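Local atomic coordinates of catechol 1,2 dioxygenase (Acinetobacter radioresistens, PDB entry 2XSU), a protein that probably catalyses the intradiol ring cleavage of catechol by dioxygen to cis,cis-muconate, using a ferric iron in each subunit of a homodimer. Residues 198-202 with 221-227; 99-103 with 289-294; 137-143 with 189-195. The protein carries 1 engineered substitution. All coordinates share one frame; numbering follows the deposited sequence.

Interaction 1 (198-202 with 221-227); sequences PVGYG and NRPSHVH. With FE (Fe (III) ion), chain B.
Tyr201 and His225 meet at a shared iron, and the contact shows how a tyrosine is steered onto a metal. At CB the chain turns with CG held between the backbone N and the carbonyl carbon (chi1 52°), which sends the ring across the gap to 221-227. CE2 comes first, 3.3 Å from His225 CE1; the two rings touch rim to rim, their planes at 51°, neither over the other's face. Beyond CZ, which is also beside CE1, the OH lies near the plane of the imidazole at its edge and ends on the iron, 2.4 Å away. His225 NE2 and His227 NE2 each bind the metal at 2.1 Å, as does a water, and Tyr167 completes the site. Tyr201 OH stands almost opposite His227 NE2 (163° through the iron). This trans pair and the longer tyrosine bond are consistent with the axial tyrosine that leaves the metal when catechol binds in intradiol dioxygenases.

With NE2 on the iron, second-shell contacts help set the turn of the His225 ring. His225 ND1 gives a nearly straight hydrogen bond to Pro223 O, 2.8 Å, in the ring plane, and Arg222 CZ lies over one face of the imidazole, offset toward the rim, its guanidinium salt-bridged to Asp253 through NE. Arg222 N also bonds to Tyr201 O at 2.9 Å, while a water joins Val199 O to His225 N. Pro198 CG packs on Val226 CG2. Strand 238-244 runs antiparallel beside the histidine strand, with Phe242 and Ile244 against Val226 and Ser224, and helix 208-215 lies in the connection between the two segments.

Interaction 2 (99-103 with 289-294); sequences ITGGT and FNVELV
Ile99 opens the contact by laying CG2 against Val294 CG1, 3.9 Å away, the two branched side chains meeting at a slant. Both atoms are the branches anti to their backbone nitrogens. Ile99 also leans on Arg236, Ala300 and Pro301. Past Thr100, whose CB points away from the strand, Gly101 adopts a positive phi and places its carbonyl O 3.4 Å from Val294 CG2.

Gly102 follows, again with positive phi, and its bare CA lies close to the same methyl. Its N donates to Glu292 OE2 at 2.9 Å, using the anti lone pair of that oxygen. The glutamate reaches it by extension: CG anti to the backbone N (chi1 175°) and a straight chain beyond carry the carboxylate alongside the glycine, with CG against Gly102 CA.

Here the linker leaving helix 82-96 meets the catalytic β-sandwich of an intradiol dioxygenase. Strand 284-293 pairs through Val291 with Thr142 and Thr144 of strand 136-145, and the backbone N and O of Glu292 face the linker.

Thr103 takes both. Its N donates to Glu292 O in the carbonyl plane, on a lone pair, at 2.9 Å; its OG1 accepts from Glu292 N, also at 2.9 Å and almost straight (175°). A side-chain hydroxyl thus replaces the carbonyl that a neighbouring strand would offer. The same OG1 lies 2.6 Å from a water that reaches weakly to Asn290 O, while another water donates to both Thr103 O and Glu292 O. The remaining branch, CG2, goes to the ring of Phe289, approaching CZ, and the threonine also touches Leu238 of strand 238-244.

Interaction 3 (137-143 with 189-195); sequences LIIEGTV and GKYVALT
Tyr191 lays its ring over Gly141, the classic aromatic cover of a glycine on a neighbouring β-strand. With chi1 at 76° CG is tucked over its own backbone, and the ring leans across to 137-143: Gly141 N sits 3.5 Å above its plane, toward the rim, and CE2 lies 3.5 Å from Gly141 CA. Farther out, the ring crosses Ile139, whose CG2 is 3.7 Å from Tyr191 OH; that OH is hydrogen-bonded to Phe289 O and Tyr228 OH. Along the same face Thr195 and Leu137 run side by side, their CG2 and CD2 methyls touching, and Thr195 OG1 turns to His160.

These strands are antiparallel neighbours, 171° apart, in the β-sandwich of the intradiol dioxygenase domain. Paired backbone bonds join Leu137 with Thr195, Ile139 with Ala193 and Gly141 with Tyr191, and Val143 N reaches Gly189 O at 2.8 Å.

On the other face the side chains run differently. Glu140 and Val192 point the same way, with Val192 CG2 3.5 Å from Glu140 OE2. Lys190 bends at three successive torsions, curling its chain back over the neighbouring strand: CD presses on Thr142 OG1 at 3.1 Å, CE passes Gly141 O, and NZ arrives diagonally at Glu140 OE2 in a weak, long salt bridge of 3.4 Å. The stronger partners of the carboxylate are elsewhere, OE1 meeting His286 and Arg278. Farther along, Ile138 lies aslant Leu194, CG1 to CD1 3.8 Å, and Leu194 also rests on Phe122 and Arg124.

All three contacts draw on one mixed sheet. Interactions 2 and 3 are joined directly, because strands 284-293 and 136-145 are neighbours: Phe289 N lies 2.9 Å from Glu140 O, a probable hydrogen bond, and Leu293 CD1 packs on Val143 CG1. Interaction 3 meets interaction 1 through apolar side chains, Ile139 CD1 being 4.2 Å from Val226 CG2 and Leu137 CD2 close to Pro198 CD. Interactions 1 and 2 do not touch, their nearest atoms about 6 Å apart. Of the three, only interaction 1 supplies iron ligands, three of the four protein ones; the side chains of Ile139 and Phe289 stay about 13 Å and 14 Å from the metal.

Interaction 1 (198-202 with 221-227)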
# COMPACT_ATOMS: atom_id res chain seq x y z
N PRO A 198 -28.65 3.18 -14.61
CA PRO A 198 -27.21 3.39 -14.46
C PRO A 198 -26.45 3.11 -15.75
O PRO A 198 -26.86 2.26 -16.55
CB PRO A 198 -26.81 2.35 -13.41
CG PRO A 198 -27.77 1.25 -13.60
CD PRO A 198 -29.10 1.96 -13.93
N VAL A 199 -25.36 3.84 -15.96
CA VAL A 199 -24.43 3.53 -17.04
C VAL A 199 -23.17 2.94 -16.43
O VAL A 199 -22.83 3.22 -15.28
CB VAL A 199 -24.15 4.81 -17.88
CG1 VAL A 199 -23.25 5.75 -17.15
CG2 VAL A 199 -23.59 4.46 -19.22
N GLY A 200 -22.53 2.04 -17.17
CA GLY A 200 -21.24 1.51 -16.75
C GLY A 200 -20.21 2.63 -16.81
O GLY A 200 -20.44 3.69 -17.38
N TYR A 201 -19.05 2.37 -16.26
CA TYR A 201 -18.06 3.41 -16.08
C TYR A 201 -16.68 2.79 -16.03
O TYR A 201 -16.54 1.59 -15.78
CB TYR A 201 -18.34 4.14 -14.76
CG TYR A 201 -18.48 3.22 -13.55
CD1 TYR A 201 -17.37 2.85 -12.79
CD2 TYR A 201 -19.73 2.76 -13.15
CE1 TYR A 201 -17.49 2.05 -11.67
CE2 TYR A 201 -19.88 1.94 -12.03
CZ TYR A 201 -18.75 1.57 -11.30
OH TYR A 201 -18.87 0.75 -10.19
N GLY A 202 -15.68 3.62 -16.30
CA GLY A 202 -14.30 3.27 -16.07
C GLY A 202 -13.67 3.82 -14.79
O GLY A 202 -14.23 4.64 -14.04
N ASN A 221 -13.09 -0.91 -17.31
CA ASN A 221 -14.53 -0.68 -17.37
C ASN A 221 -15.39 -1.74 -16.66
O ASN A 221 -15.08 -2.92 -16.73
CB ASN A 221 -14.99 -0.61 -18.84
CG ASN A 221 -14.30 0.50 -19.63
OD1 ASN A 221 -13.58 0.24 -20.60
ND2 ASN A 221 -14.49 1.73 -19.19
N ARG A 222 -16.50 -1.29 -16.07
CA ARG A 222 -17.54 -2.20 -15.55
C ARG A 222 -18.83 -2.00 -16.37
O ARG A 222 -19.13 -0.86 -16.75
CB ARG A 222 -17.85 -1.93 -14.08
CG ARG A 222 -16.64 -1.99 -13.18
CD ARG A 222 -17.04 -2.31 -11.78
NE ARG A 222 -17.54 -3.67 -11.67
CZ ARG A 222 -18.20 -4.13 -10.61
NH1 ARG A 222 -18.46 -3.33 -9.57
NH2 ARG A 222 -18.61 -5.37 -10.61
N PRO A 223 -19.58 -3.09 -16.64
CA PRO A 223 -20.93 -2.93 -17.22
C PRO A 223 -21.86 -2.26 -16.21
O PRO A 223 -21.59 -2.28 -14.98
CB PRO A 223 -21.40 -4.36 -17.47
CG PRO A 223 -20.72 -5.15 -16.33
CD PRO A 223 -19.35 -4.48 -16.19
N SER A 224 -22.95 -1.71 -16.72
CA SER A 224 -24.00 -1.12 -15.85
C SER A 224 -24.47 -2.15 -14.81
O SER A 224 -24.60 -3.37 -15.10
CB SER A 224 -25.18 -0.69 -16.69
OG SER A 224 -25.69 -1.83 -17.35
N HIS A 225 -24.73 -1.66 -13.59
CA HIS A 225 -25.13 -2.56 -12.49
C HIS A 225 -25.75 -1.76 -11.34
O HIS A 225 -25.55 -0.54 -11.23
CB HIS A 225 -23.90 -3.34 -11.93
CG HIS A 225 -22.80 -2.46 -11.42
ND1 HIS A 225 -21.84 -1.91 -12.26
CD2 HIS A 225 -22.51 -2.01 -10.17
CE1 HIS A 225 -21.01 -1.16 -11.54
NE2 HIS A 225 -21.38 -1.21 -10.27
N VAL A 226 -26.52 -2.45 -10.51
CA VAL A 226 -27.05 -1.87 -9.27
C VAL A 226 -26.60 -2.78 -8.12
O VAL A 226 -26.77 -4.02 -8.18
CB VAL A 226 -28.61 -1.78 -9.32
CG1 VAL A 226 -29.19 -1.31 -7.96
CG2 VAL A 226 -29.06 -0.84 -10.47
N HIS A 227 -26.03 -2.18 -7.07
CA HIS A 227 -25.53 -2.92 -5.92
C HIS A 227 -26.65 -3.18 -4.90
O HIS A 227 -27.52 -2.32 -4.72
CB HIS A 227 -24.49 -2.04 -5.21
CG HIS A 227 -23.23 -1.83 -5.98
ND1 HIS A 227 -22.19 -2.74 -5.94
CD2 HIS A 227 -22.79 -0.81 -6.77
CE1 HIS A 227 -21.19 -2.30 -6.69
NE2 HIS A 227 -21.53 -1.15 -7.23
FE FE B . -20.54 -0.06 -8.70
O HOH W 1 -23.29 1.15 -13.46
O HOH W 2 -18.72 0.02 -7.56

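Interaction 2 (99-103 with 289-294)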
# COMPACT_ATOMS: atom_id res chain seq x y z
N ILE A 99 -24.54 -25.46 2.41
CA ILE A 99 -25.40 -24.30 2.17
C ILE A 99 -25.57 -24.16 0.69
O ILE A 99 -24.60 -23.91 -0.05
CB ILE A 99 -24.81 -22.99 2.73
CG1 ILE A 99 -24.53 -23.13 4.23
CG2 ILE A 99 -25.75 -21.81 2.43
CD1 ILE A 99 -23.73 -22.01 4.79
N THR A 100 -26.80 -24.39 0.26
CA THR A 100 -27.18 -24.23 -1.11
C THR A 100 -28.39 -23.29 -1.18
O THR A 100 -29.05 -22.99 -0.17
CB THR A 100 -27.58 -25.58 -1.77
OG1 THR A 100 -28.79 -26.06 -1.17
CG2 THR A 100 -26.47 -26.64 -1.62
N GLY A 101 -28.69 -22.87 -2.41
CA GLY A 101 -29.80 -21.99 -2.65
C GLY A 101 -29.44 -20.56 -2.34
O GLY A 101 -28.32 -20.24 -1.91
N GLY A 102 -30.40 -19.69 -2.56
CA GLY A 102 -30.17 -18.29 -2.34
C GLY A 102 -29.69 -17.59 -3.60
O GLY A 102 -29.03 -18.17 -4.48
N THR A 103 -30.03 -16.31 -3.68
CA THR A 103 -29.49 -15.48 -4.75
C THR A 103 -27.95 -15.49 -4.62
O THR A 103 -27.44 -15.35 -3.49
CB THR A 103 -30.07 -14.07 -4.60
OG1 THR A 103 -31.50 -14.16 -4.75
CG2 THR A 103 -29.54 -13.15 -5.72
N PHE A 289 -36.11 -7.85 -10.05
CA PHE A 289 -35.05 -8.55 -9.37
C PHE A 289 -35.54 -9.08 -8.01
O PHE A 289 -35.59 -8.34 -7.00
CB PHE A 289 -33.82 -7.64 -9.23
CG PHE A 289 -32.59 -8.34 -8.69
CD1 PHE A 289 -31.92 -9.29 -9.46
CD2 PHE A 289 -32.10 -8.01 -7.41
CE1 PHE A 289 -30.76 -9.93 -8.96
CE2 PHE A 289 -30.95 -8.65 -6.90
CZ PHE A 289 -30.29 -9.61 -7.68
N ASN A 290 -35.94 -10.35 -8.00
CA ASN A 290 -36.33 -11.05 -6.78
C ASN A 290 -35.10 -11.54 -6.04
O ASN A 290 -34.04 -11.81 -6.65
CB ASN A 290 -37.29 -12.21 -7.09
CG ASN A 290 -38.51 -11.74 -7.82
OD1 ASN A 290 -39.13 -10.73 -7.45
ND2 ASN A 290 -38.86 -12.45 -8.90
N VAL A 291 -35.22 -11.61 -4.73
CA VAL A 291 -34.12 -12.04 -3.89
C VAL A 291 -34.57 -13.19 -3.01
O VAL A 291 -35.60 -13.10 -2.34
CB VAL A 291 -33.60 -10.90 -3.00
CG1 VAL A 291 -32.51 -11.40 -2.07
CG2 VAL A 291 -33.03 -9.76 -3.87
N GLU A 292 -33.77 -14.25 -3.00
CA GLU A 292 -34.00 -15.39 -2.11
C GLU A 292 -32.88 -15.45 -1.07
O GLU A 292 -31.69 -15.54 -1.41
CB GLU A 292 -34.05 -16.67 -2.95
CG GLU A 292 -34.15 -17.97 -2.19
CD GLU A 292 -34.19 -19.17 -3.15
OE1 GLU A 292 -35.22 -19.35 -3.84
OE2 GLU A 292 -33.17 -19.89 -3.24
N LEU A 293 -33.28 -15.41 0.20
CA LEU A 293 -32.34 -15.48 1.32
C LEU A 293 -32.32 -16.87 1.95
O LEU A 293 -33.36 -17.57 1.98
CB LEU A 293 -32.71 -14.44 2.39
CG LEU A 293 -32.69 -12.97 1.98
CD1 LEU A 293 -33.14 -12.10 3.16
CD2 LEU A 293 -31.28 -12.58 1.54
N VAL A 294 -31.15 -17.26 2.43
CA VAL A 294 -30.94 -18.56 3.08
C VAL A 294 -31.09 -18.37 4.60
O VAL A 294 -30.60 -17.39 5.16
CB VAL A 294 -29.55 -19.13 2.72
CG1 VAL A 294 -29.26 -20.46 3.44
CG2 VAL A 294 -29.42 -19.32 1.19
O HOH W 3 -29.06 -15.26 -0.74
O HOH W 4 -32.41 -14.67 -7.08

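Interaction 3 (137-143 with 189-195)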
# COMPACT_ATOMS: atom_id res chain seq x y z
N LEU A 137 -36.05 4.35 -14.63
CA LEU A 137 -36.04 2.90 -14.37
C LEU A 137 -36.84 2.62 -13.11
O LEU A 137 -36.62 3.27 -12.09
CB LEU A 137 -34.59 2.41 -14.15
CG LEU A 137 -34.43 0.99 -13.62
CD1 LEU A 137 -34.94 -0.07 -14.61
CD2 LEU A 137 -32.94 0.74 -13.32
N ILE A 138 -37.76 1.66 -13.19
CA ILE A 138 -38.38 1.07 -12.01
C ILE A 138 -37.78 -0.31 -11.78
O ILE A 138 -37.73 -1.16 -12.72
CB ILE A 138 -39.91 0.94 -12.18
CG1 ILE A 138 -40.52 2.35 -12.15
CG2 ILE A 138 -40.48 -0.00 -11.09
CD1 ILE A 138 -42.02 2.43 -12.47
N ILE A 139 -37.31 -0.54 -10.56
CA ILE A 139 -36.84 -1.85 -10.13
C ILE A 139 -37.80 -2.37 -9.11
O ILE A 139 -38.16 -1.63 -8.17
CB ILE A 139 -35.46 -1.79 -9.42
CG1 ILE A 139 -34.46 -1.01 -10.27
CG2 ILE A 139 -34.96 -3.18 -9.09
CD1 ILE A 139 -33.16 -0.67 -9.52
N GLU A 140 -38.24 -3.61 -9.25
CA GLU A 140 -39.04 -4.21 -8.19
C GLU A 140 -38.80 -5.69 -8.01
O GLU A 140 -38.28 -6.36 -8.91
CB GLU A 140 -40.52 -3.89 -8.30
CG GLU A 140 -41.26 -4.51 -9.42
CD GLU A 140 -42.65 -3.84 -9.61
OE1 GLU A 140 -43.15 -3.85 -10.73
OE2 GLU A 140 -43.22 -3.29 -8.65
N GLY A 141 -39.10 -6.16 -6.80
CA GLY A 141 -38.88 -7.55 -6.48
C GLY A 141 -39.54 -7.94 -5.18
O GLY A 141 -40.00 -7.09 -4.42
N THR A 142 -39.57 -9.25 -4.96
CA THR A 142 -40.04 -9.84 -3.72
C THR A 142 -38.86 -10.51 -3.05
O THR A 142 -38.04 -11.16 -3.72
CB THR A 142 -41.14 -10.87 -4.04
OG1 THR A 142 -42.20 -10.25 -4.79
CG2 THR A 142 -41.73 -11.48 -2.73
N VAL A 143 -38.76 -10.38 -1.73
CA VAL A 143 -37.73 -11.05 -0.96
C VAL A 143 -38.38 -12.25 -0.26
O VAL A 143 -39.37 -12.09 0.46
CB VAL A 143 -37.05 -10.12 0.07
CG1 VAL A 143 -35.95 -10.86 0.88
CG2 VAL A 143 -36.45 -8.88 -0.66
N GLY A 189 -43.73 -8.70 1.12
CA GLY A 189 -42.31 -9.01 0.85
C GLY A 189 -41.76 -8.19 -0.29
O GLY A 189 -40.69 -8.50 -0.81
N LYS A 190 -42.47 -7.14 -0.68
CA LYS A 190 -42.11 -6.36 -1.88
C LYS A 190 -41.30 -5.11 -1.60
O LYS A 190 -41.48 -4.44 -0.57
CB LYS A 190 -43.38 -5.95 -2.64
CG LYS A 190 -44.11 -7.07 -3.41
CD LYS A 190 -43.44 -7.42 -4.78
CE LYS A 190 -43.03 -6.20 -5.65
NZ LYS A 190 -44.19 -5.39 -6.16
N TYR A 191 -40.36 -4.81 -2.51
CA TYR A 191 -39.74 -3.50 -2.60
C TYR A 191 -39.93 -2.93 -4.02
O TYR A 191 -39.99 -3.66 -5.01
CB TYR A 191 -38.24 -3.54 -2.21
CG TYR A 191 -37.37 -4.14 -3.30
CD1 TYR A 191 -36.69 -3.30 -4.20
CD2 TYR A 191 -37.25 -5.51 -3.45
CE1 TYR A 191 -35.90 -3.84 -5.26
CE2 TYR A 191 -36.45 -6.08 -4.48
CZ TYR A 191 -35.79 -5.22 -5.37
OH TYR A 191 -35.03 -5.76 -6.38
N VAL A 192 -40.00 -1.60 -4.11
CA VAL A 192 -40.04 -0.91 -5.39
C VAL A 192 -39.12 0.30 -5.29
O VAL A 192 -39.23 1.12 -4.36
CB VAL A 192 -41.48 -0.40 -5.73
CG1 VAL A 192 -41.50 0.37 -7.06
CG2 VAL A 192 -42.47 -1.54 -5.74
N ALA A 193 -38.20 0.40 -6.25
CA ALA A 193 -37.38 1.56 -6.40
C ALA A 193 -37.68 2.28 -7.72
O ALA A 193 -37.61 1.69 -8.80
CB ALA A 193 -35.89 1.19 -6.34
N LEU A 194 -37.99 3.56 -7.62
CA LEU A 194 -38.10 4.44 -8.79
C LEU A 194 -36.79 5.22 -8.93
O LEU A 194 -36.37 5.96 -8.03
CB LEU A 194 -39.32 5.38 -8.65
CG LEU A 194 -39.46 6.49 -9.72
CD1 LEU A 194 -39.60 5.93 -11.14
CD2 LEU A 194 -40.66 7.42 -9.37
N THR A 195 -36.11 5.03 -10.06
CA THR A 195 -34.76 5.59 -10.20
C THR A 195 -34.45 5.92 -11.66
O THR A 195 -35.39 6.18 -12.45
CB THR A 195 -33.72 4.61 -9.55
OG1 THR A 195 -32.45 5.24 -9.45
CG2 THR A 195 -33.62 3.28 -10.30